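Local coordinates for protein AxyAgu115A (Amphibacillus xylanus NBRC 15112, PDB 6NPS) that probably removes glucuronic acid side groups from glucuronoxylan by hydrolysis, as an alpha-glucuronidase of glycoside hydrolase family 115, at residues 174-179 against 216-221; 180-185 against 632-637; 406-411 against 448-453; 412-417 against 643-648; 421-426 against 454-459. The protein carries 3 engineered substitutions. One frame throughout, in Å; residues are numbered along the deposited sequence.

Contact 1: residues 174-179 against 216-221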
# COMPACT_ATOMS: atom_id res chain seq x y z
N PHE A 174 29.20 -20.44 21.64
CA PHE A 174 29.20 -21.09 20.32
C PHE A 174 29.43 -19.98 19.31
O PHE A 174 28.62 -19.04 19.21
CB PHE A 174 27.82 -21.74 20.09
CG PHE A 174 27.60 -22.32 18.72
CD1 PHE A 174 28.66 -22.79 17.94
CD2 PHE A 174 26.29 -22.46 18.24
CE1 PHE A 174 28.43 -23.34 16.69
CE2 PHE A 174 26.05 -23.02 16.99
CZ PHE A 174 27.13 -23.47 16.21
N ILE A 175 30.57 -20.03 18.62
CA ILE A 175 30.80 -19.18 17.45
C ILE A 175 30.00 -19.76 16.29
O ILE A 175 30.33 -20.84 15.79
CB ILE A 175 32.29 -19.13 17.11
CG1 ILE A 175 33.09 -18.70 18.33
CG2 ILE A 175 32.54 -18.24 15.86
CD1 ILE A 175 34.55 -19.13 18.19
N ASN A 176 28.96 -19.06 15.83
CA ASN A 176 28.07 -19.61 14.81
C ASN A 176 27.71 -18.51 13.81
O ASN A 176 28.14 -17.37 13.94
CB ASN A 176 26.81 -20.21 15.44
CG ASN A 176 25.94 -21.00 14.43
OD1 ASN A 176 24.70 -20.96 14.49
ND2 ASN A 176 26.59 -21.72 13.51
N ASP A 177 26.92 -18.88 12.80
CA ASP A 177 26.44 -17.91 11.82
C ASP A 177 27.60 -17.04 11.33
O ASP A 177 27.50 -15.82 11.24
CB ASP A 177 25.31 -17.06 12.42
CG ASP A 177 24.39 -17.87 13.35
OD1 ASP A 177 23.78 -18.85 12.87
OD2 ASP A 177 24.26 -17.53 14.54
N GLU A 178 28.73 -17.69 11.05
CA GLU A 178 30.00 -16.97 11.02
C GLU A 178 30.36 -16.45 9.64
O GLU A 178 31.42 -15.83 9.49
CB GLU A 178 31.13 -17.84 11.61
CG GLU A 178 31.56 -19.06 10.77
CD GLU A 178 30.88 -20.34 11.24
OE1 GLU A 178 29.84 -20.26 11.95
OE2 GLU A 178 31.35 -21.43 10.88
N TRP A 179 29.49 -16.63 8.64
CA TRP A 179 29.74 -16.04 7.34
C TRP A 179 28.64 -15.02 7.05
O TRP A 179 27.48 -15.28 7.37
CB TRP A 179 29.78 -17.09 6.22
CG TRP A 179 31.08 -17.87 6.22
CD1 TRP A 179 31.30 -19.10 6.78
CD2 TRP A 179 32.35 -17.46 5.66
NE1 TRP A 179 32.62 -19.48 6.60
CE2 TRP A 179 33.28 -18.50 5.92
CE3 TRP A 179 32.78 -16.32 4.96
CZ2 TRP A 179 34.62 -18.42 5.50
CZ3 TRP A 179 34.11 -16.25 4.55
CH2 TRP A 179 35.01 -17.30 4.82
N ALA A 216 33.61 -22.63 15.46
CA ALA A 216 33.01 -22.40 14.16
C ALA A 216 33.01 -23.69 13.35
O ALA A 216 33.95 -24.51 13.43
CB ALA A 216 33.77 -21.30 13.42
N MET A 217 31.93 -23.90 12.59
CA MET A 217 31.68 -25.17 11.95
C MET A 217 31.03 -25.06 10.59
O MET A 217 30.78 -26.10 9.97
CB MET A 217 30.79 -26.06 12.84
CG MET A 217 29.57 -25.31 13.33
SD MET A 217 27.99 -25.55 12.47
CE MET A 217 27.23 -26.72 13.60
N TRP A 218 30.76 -23.86 10.07
CA TRP A 218 30.05 -23.80 8.80
C TRP A 218 30.96 -24.13 7.62
O TRP A 218 30.63 -25.00 6.80
CB TRP A 218 29.37 -22.44 8.60
CG TRP A 218 27.99 -22.46 9.16
CD1 TRP A 218 27.43 -23.47 9.91
CD2 TRP A 218 26.98 -21.46 9.04
NE1 TRP A 218 26.15 -23.14 10.27
CE2 TRP A 218 25.84 -21.92 9.74
CE3 TRP A 218 26.92 -20.21 8.40
CZ2 TRP A 218 24.66 -21.17 9.83
CZ3 TRP A 218 25.75 -19.47 8.49
CH2 TRP A 218 24.64 -19.96 9.20
N SER A 219 32.07 -23.41 7.47
CA SER A 219 33.07 -23.70 6.44
C SER A 219 34.45 -23.87 7.08
O SER A 219 35.47 -23.35 6.61
CB SER A 219 33.11 -22.61 5.37
OG SER A 219 34.00 -21.58 5.76
N ALA A 220 34.46 -24.58 8.20
CA ALA A 220 35.65 -24.77 9.01
C ALA A 220 35.57 -26.16 9.62
O ALA A 220 34.47 -26.69 9.84
CB ALA A 220 35.76 -23.72 10.11
N ARG A 221 36.73 -26.73 9.91
CA ARG A 221 36.82 -28.01 10.61
C ARG A 221 37.83 -27.79 11.74
O ARG A 221 39.04 -27.77 11.49
CB ARG A 221 37.28 -29.13 9.68
CG ARG A 221 36.22 -29.54 8.69
CD ARG A 221 36.78 -30.53 7.67
NE ARG A 221 37.81 -29.93 6.83
CZ ARG A 221 38.77 -30.61 6.19
NH1 ARG A 221 38.83 -31.94 6.28
NH2 ARG A 221 39.66 -29.98 5.45
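This is a largely buried loop-to-loop contact at the C-terminal ends of two neighbouring parallel strands, 170-174 and 212-214, in the TIM-barrel domain. The carboxylate of E178 is its polar hub. E178 OE2 accepts W218 N at 2.6 Å with an N-H...O angle of 162°, using its syn lone pair. M217 N adds a weak bond to E178 OE2 at 3.1 Å. E178 reaches across because its chain bends sharply at chi2 (-97°). W218 then turns one face of its indole to 174-179. D177 CA makes a CH-pi contact there, 3.9 Å from the centroid of the W218 six-membered ring. E178 OE1 lies over the same face, offset toward the rim. At the solvent side W179 NE1 gives a weak, bent bond to S219 OG. The inner end is apolar: F174 CE1 meets M217 CG at 4.1 Å, with the methionine at the ring edge, and I175 CG2 touches A216 CB. S219 N is buried here and has no partner in the model. Around the contact, F174 pairs by backbone with strand 446-450, I175 rests on Y198 and V201 of helix 195-207, and W179 packs on N184 of helix 181-190.

Contact 2: residues 180-185 against 632-637; sequences PAFGNW and YGMGLS
P180 O is the best-held polar atom, and N184 grips it twice. N184 ND2 bonds to P180 O at 2.7 Å, almost straight (171°). The backbone N184 N reaches P180 O at 3.2 Å. The ND2 donor stands somewhat above the carbonyl plane, while P180 O lies nearly in the plane of the N184 amide. Both bonds sit at the beginning of helix 181-190, just after the cis peptide that leads into P180. On the other segment, G633 O accepts L636 N and closes a type I beta turn. G633 O also takes a CH...O contact from A181 CA at 3.0 Å. The centre of the contact is M634 on W185. M634 CE sits over the W185 five-membered ring, 3.8 Å from its centroid, and SD lies over the same face in a Met-aromatic contact. M634 is bent at chi2 (-57°), and CE also touches F182 CD2. The edge of the W185 indole faces Y632 O. At the outer side L636 CB meets P180 CG at 4.1 Å, and L636 CD1 touches N184 CG and ND2 where the two side chains cross at about a right angle. No hydrogen bond spans the two segments. They are joined by CH-pi, Met-aromatic, CH...O and van der Waals contacts, and the bond from W185 NE1 to K630 O adds a hydrogen bond just before 632.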
# COMPACT_ATOMS: atom_id res chain seq x y z
N PRO A 180 28.98 -13.87 6.45
CA PRO A 180 30.30 -13.52 5.92
C PRO A 180 31.27 -12.87 6.93
O PRO A 180 32.48 -12.81 6.68
CB PRO A 180 29.96 -12.54 4.80
CG PRO A 180 28.76 -11.80 5.35
CD PRO A 180 27.99 -12.79 6.20
N ALA A 181 30.74 -12.38 8.06
CA ALA A 181 31.54 -11.59 8.99
C ALA A 181 32.80 -12.30 9.51
O ALA A 181 33.91 -11.95 9.10
CB ALA A 181 30.66 -11.16 10.17
N PHE A 182 32.63 -13.28 10.41
CA PHE A 182 33.76 -13.94 11.06
C PHE A 182 34.73 -14.53 10.04
O PHE A 182 35.95 -14.48 10.23
CB PHE A 182 33.26 -15.03 12.00
CG PHE A 182 34.19 -15.39 13.11
CD1 PHE A 182 35.11 -16.41 12.98
CD2 PHE A 182 34.11 -14.75 14.33
CE1 PHE A 182 35.95 -16.75 14.02
CE2 PHE A 182 34.93 -15.08 15.36
CZ PHE A 182 35.86 -16.10 15.21
N GLY A 183 34.20 -15.10 8.95
CA GLY A 183 35.07 -15.72 7.96
C GLY A 183 36.06 -14.72 7.38
O GLY A 183 37.27 -14.93 7.41
N ASN A 184 35.54 -13.59 6.89
CA ASN A 184 36.41 -12.53 6.36
C ASN A 184 37.33 -11.96 7.44
O ASN A 184 38.47 -11.59 7.16
CB ASN A 184 35.55 -11.41 5.79
CG ASN A 184 35.00 -11.75 4.44
OD1 ASN A 184 35.61 -11.44 3.42
ND2 ASN A 184 33.84 -12.40 4.40
N TRP A 185 36.83 -11.85 8.67
CA TRP A 185 37.65 -11.32 9.75
C TRP A 185 38.82 -12.25 10.04
O TRP A 185 39.98 -11.82 10.10
CB TRP A 185 36.79 -11.14 11.01
CG TRP A 185 37.54 -10.74 12.24
CD1 TRP A 185 38.00 -9.50 12.54
CD2 TRP A 185 37.94 -11.59 13.32
NE1 TRP A 185 38.65 -9.50 13.76
CE2 TRP A 185 38.62 -10.77 14.27
CE3 TRP A 185 37.76 -12.95 13.60
CZ2 TRP A 185 39.13 -11.28 15.48
CZ3 TRP A 185 38.29 -13.46 14.81
CH2 TRP A 185 38.96 -12.62 15.73
N TYR A 632 37.80 -5.83 10.99
CA TYR A 632 37.43 -5.91 9.58
C TYR A 632 36.48 -7.08 9.32
O TYR A 632 36.73 -8.22 9.71
CB TYR A 632 38.68 -6.06 8.73
CG TYR A 632 38.38 -6.27 7.26
CD1 TYR A 632 38.32 -7.55 6.72
CD2 TYR A 632 38.16 -5.18 6.41
CE1 TYR A 632 38.05 -7.76 5.38
CE2 TYR A 632 37.89 -5.38 5.05
CZ TYR A 632 37.84 -6.68 4.55
OH TYR A 632 37.58 -6.90 3.21
N GLY A 633 35.38 -6.79 8.63
CA GLY A 633 34.41 -7.80 8.26
C GLY A 633 33.35 -8.09 9.30
O GLY A 633 32.32 -8.68 8.95
N MET A 634 33.55 -7.66 10.55
CA MET A 634 32.61 -7.98 11.62
C MET A 634 31.24 -7.34 11.41
O MET A 634 30.27 -7.78 12.04
CB MET A 634 33.17 -7.54 12.98
CG MET A 634 34.26 -8.46 13.50
SD MET A 634 33.65 -10.15 13.63
CE MET A 634 34.81 -10.78 14.89
N GLY A 635 31.14 -6.32 10.56
CA GLY A 635 29.87 -5.65 10.31
C GLY A 635 29.32 -5.87 8.91
O GLY A 635 28.46 -5.11 8.45
N LEU A 636 29.80 -6.93 8.24
CA LEU A 636 29.48 -7.18 6.84
C LEU A 636 28.08 -7.73 6.56
O LEU A 636 27.62 -7.64 5.41
CB LEU A 636 30.49 -8.19 6.27
CG LEU A 636 31.68 -7.60 5.53
CD1 LEU A 636 32.54 -8.72 4.89
CD2 LEU A 636 31.19 -6.60 4.51
N SER A 637 27.39 -8.31 7.54
CA SER A 637 26.11 -8.96 7.27
C SER A 637 25.09 -7.95 6.76
O SER A 637 24.94 -6.87 7.35
CB SER A 637 25.55 -9.61 8.55
OG SER A 637 26.59 -10.12 9.35

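Contact 3: residues 406-411 against 448-453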
# COMPACT_ATOMS: atom_id res chain seq x y z
N GLY A 406 21.25 -29.11 30.63
CA GLY A 406 21.92 -28.00 29.99
C GLY A 406 20.94 -27.01 29.38
O GLY A 406 19.77 -27.35 29.16
N MET A 407 21.40 -25.81 29.08
CA MET A 407 20.57 -24.85 28.35
C MET A 407 21.41 -24.25 27.24
O MET A 407 22.54 -23.78 27.47
CB MET A 407 20.02 -23.74 29.26
CG MET A 407 19.16 -22.65 28.48
SD MET A 407 17.73 -23.41 27.61
CE MET A 407 16.88 -24.20 28.98
N TYR A 408 20.85 -24.27 26.03
CA TYR A 408 21.43 -23.65 24.85
C TYR A 408 20.58 -22.43 24.50
O TYR A 408 19.39 -22.58 24.17
CB TYR A 408 21.48 -24.67 23.72
CG TYR A 408 21.93 -24.12 22.40
CD1 TYR A 408 22.87 -23.10 22.33
CD2 TYR A 408 21.42 -24.63 21.20
CE1 TYR A 408 23.28 -22.57 21.09
CE2 TYR A 408 21.84 -24.14 19.96
CZ TYR A 408 22.75 -23.10 19.92
OH TYR A 408 23.13 -22.60 18.70
N TYR A 409 21.16 -21.24 24.63
CA TYR A 409 20.50 -19.94 24.55
C TYR A 409 21.06 -19.20 23.34
O TYR A 409 22.14 -19.54 22.85
CB TYR A 409 20.73 -19.16 25.86
CG TYR A 409 19.75 -18.01 26.06
CD1 TYR A 409 18.45 -18.24 26.54
CD2 TYR A 409 20.13 -16.71 25.77
CE1 TYR A 409 17.54 -17.18 26.71
CE2 TYR A 409 19.20 -15.63 25.93
CZ TYR A 409 17.92 -15.89 26.41
OH TYR A 409 17.01 -14.86 26.58
N HIS A 410 20.28 -18.27 22.76
CA HIS A 410 20.70 -17.55 21.56
C HIS A 410 20.76 -16.04 21.80
O HIS A 410 19.78 -15.44 22.24
CB HIS A 410 19.74 -17.80 20.38
CG HIS A 410 19.90 -19.14 19.73
ND1 HIS A 410 19.40 -20.29 20.30
CD2 HIS A 410 20.53 -19.52 18.59
CE1 HIS A 410 19.68 -21.31 19.52
NE2 HIS A 410 20.36 -20.88 18.47
N PHE A 411 21.91 -15.43 21.47
CA PHE A 411 22.05 -14.00 21.21
C PHE A 411 22.10 -13.70 19.73
O PHE A 411 22.22 -12.53 19.37
CB PHE A 411 23.37 -13.45 21.81
CG PHE A 411 23.48 -13.53 23.31
CD1 PHE A 411 22.37 -13.75 24.11
CD2 PHE A 411 24.72 -13.37 23.92
CE1 PHE A 411 22.47 -13.78 25.49
CE2 PHE A 411 24.83 -13.43 25.32
CZ PHE A 411 23.71 -13.65 26.10
N ILE A 448 25.30 -22.78 27.47
CA ILE A 448 26.07 -22.27 26.34
C ILE A 448 25.19 -21.30 25.54
O ILE A 448 23.98 -21.51 25.40
CB ILE A 448 26.59 -23.45 25.49
CG1 ILE A 448 27.45 -22.94 24.33
CG2 ILE A 448 25.42 -24.36 25.04
CD1 ILE A 448 28.44 -24.00 23.74
N VAL A 449 25.78 -20.22 25.03
CA VAL A 449 25.01 -19.24 24.27
C VAL A 449 25.58 -19.11 22.86
O VAL A 449 26.79 -19.06 22.68
CB VAL A 449 24.91 -17.87 24.99
CG1 VAL A 449 26.33 -17.33 25.41
CG2 VAL A 449 24.20 -16.82 24.11
N ASN A 450 24.69 -19.07 21.87
CA ASN A 450 25.09 -18.75 20.50
C ASN A 450 25.37 -17.26 20.38
O ASN A 450 24.45 -16.43 20.53
CB ASN A 450 23.98 -19.17 19.53
CG ASN A 450 24.37 -19.01 18.06
OD1 ASN A 450 25.16 -18.14 17.68
ND2 ASN A 450 23.80 -19.88 17.22
N VAL A 451 26.63 -16.90 20.08
CA VAL A 451 27.02 -15.49 20.02
C VAL A 451 27.36 -15.06 18.60
O VAL A 451 28.00 -14.03 18.43
CB VAL A 451 28.20 -15.15 20.94
CG1 VAL A 451 27.84 -15.24 22.42
CG2 VAL A 451 29.42 -16.04 20.56
N GLY A 452 26.97 -15.85 17.59
CA GLY A 452 27.28 -15.45 16.23
C GLY A 452 28.76 -15.22 16.00
O GLY A 452 29.58 -16.10 16.31
N ASP A 453 29.13 -14.04 15.49
CA ASP A 453 30.52 -13.68 15.24
C ASP A 453 31.16 -13.00 16.43
O ASP A 453 32.20 -12.37 16.26
CB ASP A 453 30.59 -12.72 14.06
CG ASP A 453 29.91 -13.27 12.83
OD1 ASP A 453 28.69 -13.04 12.68
OD2 ASP A 453 30.56 -13.97 12.03
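V449 CG2 points into the centre of the F411 ring, 3.3 Å from its centroid and 8° off the normal. This tight CH-pi contact lies at the end of a pair of adjacent parallel strands of the TIM barrel, 405-410 and 446-450, which helix 428-440 joins as a beta-alpha-beta unit. V449 presents CG2 because that methyl is anti to its backbone N. V451 CG1 touches F411 CD2, and helix 458-469 packs on V449 with L461 and F464. Backbone bonds of regular parallel register stitch the strands: Y409 N to I448 O at 2.9 Å and N450 N to Y409 O at 2.8 Å are both nearly straight. I448 N to M407 O and F411 N to N450 O continue the series at its two ends. Y408, H410, I448 and N450 share the other face of the sheet. There the Y408 ring and the N450 amide run side by side with planes 10° apart. N450 ND2 donates to Y408 OH at 3.2 Å, and this hydroxyl also bonds a glycerol. H410 CE1 lies over the Y408 ring, and H410 ND1 is bonded to D384. N450 OD1 turns the other way and accepts G452 N at 2.9 Å, which makes an Asx turn.

Contact 4: residues 412-417 against 643-648; sequences DYHGGP and VHWNED
H414 is the first residue of 412-417 to meet 643-648, and it forms a T-shaped (edge-to-face) pair with W645. The segment belongs to the loop that follows strand 405-410 of the TIM barrel. W645 drives its six-membered ring edge into the imidazole face: W645 CZ3 sits over the ring centre, 3.7 Å from H414 NE2. The planes are 65° apart. H414 CG is anti to its backbone N (chi1 -178°), and ND1 is hydrogen-bonded to E421, whose charge probably favours a protonated imidazole. N646 CB lies near H414 CE1. G415 follows, with G415 CA 3.5 Å from W645 CE3. G416 places G416 CA 3.9 Å from W645 CB. A cis peptide then leads into P417, which packs on W906, V910 and I911 of helix 904-912. The second subunit is close by: W682 of that subunit meets W645 edge-to-face, and H683 of that subunit is bonded to N646 OD1. No hydrogen bond joins 412-417 to 643-648. The indole of W645 is swung in by a crowded first torsion (65°), and the last touch is a CH...O contact from W645 CA to P417 O at 3.3 Å.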
# COMPACT_ATOMS: atom_id res chain seq x y z
N ASP A 412 22.05 -14.73 18.88
CA ASP A 412 22.29 -14.64 17.44
C ASP A 412 21.65 -15.86 16.81
O ASP A 412 21.74 -16.95 17.37
CB ASP A 412 23.80 -14.59 17.18
CG ASP A 412 24.19 -14.20 15.75
OD1 ASP A 412 23.98 -15.02 14.82
OD2 ASP A 412 24.74 -13.09 15.57
N TYR A 413 20.95 -15.69 15.69
CA TYR A 413 20.30 -16.83 15.08
C TYR A 413 20.12 -16.62 13.59
O TYR A 413 19.63 -15.58 13.15
CB TYR A 413 18.95 -17.10 15.74
CG TYR A 413 18.22 -18.29 15.16
CD1 TYR A 413 18.81 -19.57 15.17
CD2 TYR A 413 16.93 -18.16 14.63
CE1 TYR A 413 18.16 -20.67 14.64
CE2 TYR A 413 16.26 -19.24 14.15
CZ TYR A 413 16.87 -20.49 14.14
OH TYR A 413 16.22 -21.57 13.65
N HIS A 414 20.43 -17.64 12.83
CA HIS A 414 20.25 -17.64 11.38
C HIS A 414 19.10 -18.60 11.11
O HIS A 414 19.30 -19.81 11.10
CB HIS A 414 21.55 -18.07 10.72
CG HIS A 414 21.54 -18.07 9.23
ND1 HIS A 414 21.37 -16.92 8.48
CD2 HIS A 414 21.69 -19.08 8.33
CE1 HIS A 414 21.44 -17.22 7.20
NE2 HIS A 414 21.63 -18.52 7.08
N GLY A 415 17.90 -18.08 10.89
CA GLY A 415 16.74 -18.95 10.70
C GLY A 415 15.47 -18.13 10.81
O GLY A 415 15.52 -16.90 10.81
N GLY A 416 14.33 -18.81 10.92
CA GLY A 416 13.05 -18.12 10.97
C GLY A 416 12.61 -17.67 12.36
O GLY A 416 13.14 -18.14 13.37
N PRO A 417 11.60 -16.76 12.45
CA PRO A 417 10.94 -16.10 11.29
C PRO A 417 11.84 -15.09 10.57
O PRO A 417 11.63 -14.88 9.38
CB PRO A 417 9.73 -15.36 11.93
CG PRO A 417 9.48 -16.06 13.21
CD PRO A 417 10.85 -16.50 13.70
N VAL A 643 12.85 -9.32 3.81
CA VAL A 643 11.49 -9.75 3.48
C VAL A 643 11.33 -11.25 3.63
O VAL A 643 10.22 -11.77 3.43
CB VAL A 643 11.09 -9.34 2.04
CG1 VAL A 643 11.26 -7.85 1.83
CG2 VAL A 643 11.90 -10.11 1.04
N HIS A 644 12.42 -11.98 3.87
CA HIS A 644 12.41 -13.40 4.16
C HIS A 644 13.14 -13.64 5.47
O HIS A 644 13.58 -12.71 6.15
CB HIS A 644 13.10 -14.20 3.05
CG HIS A 644 12.40 -14.07 1.73
ND1 HIS A 644 11.09 -14.46 1.55
CD2 HIS A 644 12.83 -13.62 0.53
CE1 HIS A 644 10.74 -14.27 0.29
NE2 HIS A 644 11.78 -13.76 -0.36
N TRP A 645 13.30 -14.92 5.81
CA TRP A 645 14.00 -15.22 7.04
C TRP A 645 15.47 -14.86 6.90
O TRP A 645 16.10 -14.48 7.89
CB TRP A 645 13.80 -16.70 7.37
CG TRP A 645 14.40 -17.62 6.42
CD1 TRP A 645 13.81 -18.18 5.30
CD2 TRP A 645 15.73 -18.14 6.48
NE1 TRP A 645 14.71 -19.01 4.69
CE2 TRP A 645 15.89 -19.02 5.40
CE3 TRP A 645 16.80 -17.96 7.38
CZ2 TRP A 645 17.09 -19.70 5.15
CZ3 TRP A 645 17.98 -18.63 7.15
CH2 TRP A 645 18.12 -19.50 6.04
N ASN A 646 16.01 -14.97 5.68
CA ASN A 646 17.39 -14.60 5.40
C ASN A 646 17.41 -13.35 4.52
O ASN A 646 16.37 -12.76 4.20
CB ASN A 646 18.15 -15.78 4.78
CG ASN A 646 17.61 -16.15 3.41
OD1 ASN A 646 16.54 -15.68 3.04
ND2 ASN A 646 18.32 -17.00 2.67
N GLU A 647 18.61 -12.94 4.13
CA GLU A 647 18.84 -11.68 3.44
C GLU A 647 18.41 -11.68 1.98
O GLU A 647 18.44 -10.62 1.36
CB GLU A 647 20.33 -11.34 3.50
CG GLU A 647 21.17 -12.43 2.81
CD GLU A 647 22.54 -11.93 2.38
OE1 GLU A 647 22.63 -11.27 1.33
OE2 GLU A 647 23.52 -12.18 3.10
N ASP A 648 18.06 -12.84 1.41
CA ASP A 648 17.66 -12.87 0.01
C ASP A 648 16.55 -11.86 -0.26
O ASP A 648 15.55 -11.82 0.45
CB ASP A 648 17.18 -14.26 -0.38
CG ASP A 648 18.27 -15.30 -0.24
OD1 ASP A 648 19.46 -14.91 -0.23
OD2 ASP A 648 17.94 -16.49 -0.13

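Contact 5: residues 421-426 against 454-459; sequences EWINSS and IATQEL
The W422 indole carries I423 CG1 on one face, 3.6 Å above the plane and over its centre. H639 also stacks on this ring. Two amides meet further along: those of N424 and Q457 cross obliquely, with planes 76° apart. N424 CG is anti to the backbone N, and N424 CB comes within 3.1 Å of T456 O. T456 OG1 makes a hydrogen bond between the segments. T456 OG1 accepts N424 N at 2.9 Å, with an angle of 164°, and donates to A455 O at 2.6 Å on a lone pair. Used in both directions, the T456 hydroxyl is probably held in one rotation. Both segments lie at the C-terminal end of the TIM barrel. Segment 421-426 is in the loop after strand 405-410. Segment 454-459 runs from the turn after strand 446-450 into the start of helix 458-469. Residues I454 to Q457 form a type II beta turn, closed by Q457 N to I454 O at 2.9 Å. T456 holds the positive-phi position of that turn (phi 70°), and Q457 is the N-cap residue of the helix. N424 OD1 accepts S426 N at 2.9 Å, from above the carbonyl plane, in an Asx turn. N424 ND2 bonds Y513 OH and N424 O bonds N578. I423 CG2 meets T456 OG1 at 3.9 Å. Y573 of helix 564-596 touches W422, I423 and T456.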
# COMPACT_ATOMS: atom_id res chain seq x y z
N GLU A 421 21.62 -11.20 13.24
CA GLU A 421 23.03 -11.59 13.20
C GLU A 421 23.97 -10.42 13.02
O GLU A 421 25.16 -10.66 12.79
CB GLU A 421 23.31 -12.57 12.03
CG GLU A 421 22.31 -13.70 11.80
CD GLU A 421 22.73 -14.61 10.64
OE1 GLU A 421 23.85 -15.17 10.69
OE2 GLU A 421 21.94 -14.76 9.68
N TRP A 422 23.51 -9.16 13.06
CA TRP A 422 24.39 -8.06 12.68
C TRP A 422 25.05 -7.42 13.91
O TRP A 422 26.28 -7.45 14.06
CB TRP A 422 23.55 -7.04 11.89
CG TRP A 422 24.28 -5.80 11.51
CD1 TRP A 422 25.49 -5.73 10.88
CD2 TRP A 422 23.84 -4.46 11.71
NE1 TRP A 422 25.83 -4.41 10.67
CE2 TRP A 422 24.84 -3.61 11.18
CE3 TRP A 422 22.71 -3.90 12.30
CZ2 TRP A 422 24.75 -2.22 11.22
CZ3 TRP A 422 22.61 -2.49 12.36
CH2 TRP A 422 23.63 -1.67 11.82
N ILE A 423 24.24 -6.82 14.77
CA ILE A 423 24.70 -6.16 15.99
C ILE A 423 23.83 -6.67 17.12
O ILE A 423 22.63 -6.92 16.91
CB ILE A 423 24.61 -4.62 15.87
CG1 ILE A 423 25.57 -4.08 14.85
CG2 ILE A 423 25.01 -3.94 17.16
CD1 ILE A 423 25.54 -2.55 14.83
N ASN A 424 24.41 -6.81 18.32
CA ASN A 424 23.67 -7.18 19.54
C ASN A 424 22.30 -6.51 19.60
O ASN A 424 22.18 -5.28 19.46
CB ASN A 424 24.49 -6.77 20.78
CG ASN A 424 23.77 -7.01 22.11
OD1 ASN A 424 23.07 -8.00 22.27
ND2 ASN A 424 23.95 -6.10 23.07
N SER A 425 21.25 -7.32 19.85
CA SER A 425 19.91 -6.81 20.11
C SER A 425 19.30 -7.50 21.33
O SER A 425 18.07 -7.52 21.48
CB SER A 425 19.00 -7.00 18.87
OG SER A 425 19.03 -8.37 18.47
N SER A 426 20.13 -8.08 22.20
CA SER A 426 19.70 -8.70 23.44
C SER A 426 19.81 -7.74 24.63
O SER A 426 20.61 -6.79 24.64
CB SER A 426 20.49 -9.98 23.73
OG SER A 426 20.41 -10.85 22.59
N ILE A 454 30.54 -13.10 17.61
CA ILE A 454 31.03 -12.59 18.90
C ILE A 454 30.97 -11.07 18.99
O ILE A 454 30.49 -10.52 19.99
CB ILE A 454 32.45 -13.07 19.22
CG1 ILE A 454 32.57 -14.60 19.09
CG2 ILE A 454 32.82 -12.58 20.63
CD1 ILE A 454 34.00 -15.14 19.06
N ALA A 455 31.50 -10.38 17.99
CA ALA A 455 31.54 -8.91 18.04
C ALA A 455 30.21 -8.23 18.35
O ALA A 455 29.16 -8.60 17.83
CB ALA A 455 32.10 -8.37 16.73
N THR A 456 30.28 -7.19 19.20
CA THR A 456 29.16 -6.43 19.79
C THR A 456 28.37 -7.24 20.81
O THR A 456 27.50 -6.68 21.50
CB THR A 456 28.18 -5.86 18.74
OG1 THR A 456 27.27 -6.87 18.32
CG2 THR A 456 28.95 -5.33 17.52
N GLN A 457 28.68 -8.52 21.00
CA GLN A 457 28.00 -9.28 22.04
C GLN A 457 28.74 -9.27 23.39
O GLN A 457 28.38 -10.05 24.26
CB GLN A 457 27.78 -10.74 21.60
CG GLN A 457 27.15 -10.89 20.21
CD GLN A 457 25.70 -10.41 20.17
OE1 GLN A 457 25.09 -10.18 21.21
NE2 GLN A 457 25.16 -10.26 18.98
N GLU A 458 29.71 -8.38 23.58
CA GLU A 458 30.58 -8.48 24.76
C GLU A 458 29.82 -8.21 26.05
O GLU A 458 30.06 -8.89 27.05
CB GLU A 458 31.78 -7.54 24.63
CG GLU A 458 32.73 -7.85 23.48
CD GLU A 458 32.30 -7.22 22.14
OE1 GLU A 458 31.25 -6.53 22.11
OE2 GLU A 458 33.00 -7.43 21.13
N LEU A 459 28.91 -7.22 26.08
CA LEU A 459 28.18 -6.99 27.34
C LEU A 459 27.28 -8.16 27.71
O LEU A 459 27.39 -8.68 28.83
CB LEU A 459 27.38 -5.68 27.25
CG LEU A 459 26.40 -5.44 28.41
CD1 LEU A 459 27.21 -5.14 29.66
CD2 LEU A 459 25.45 -4.28 28.14

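Contacts 1, 3 and 5 are buried and lie within the TIM-barrel domain. Contacts 2 and 4 are partly buried and bring in the loop after helix 601-629. Contact 3 is the one with strand pairing, so its bonds are mostly backbone. Contact 1 joins the loops after strands 170-174 and 212-214, the next pair round the barrel, and F174 bonds V449 and V451 of contact 3. In contact 1 a carboxylate does the work, and in contact 5 a hydroxyl. Contacts 2 and 4 have no hydrogen bond across and rely on methionine or aromatic rings. D453 links contact 3 to F182 of contact 2. Contacts 4 and 5 share the loop after strand 405-410. Of the five, contact 4 alone reaches the second subunit.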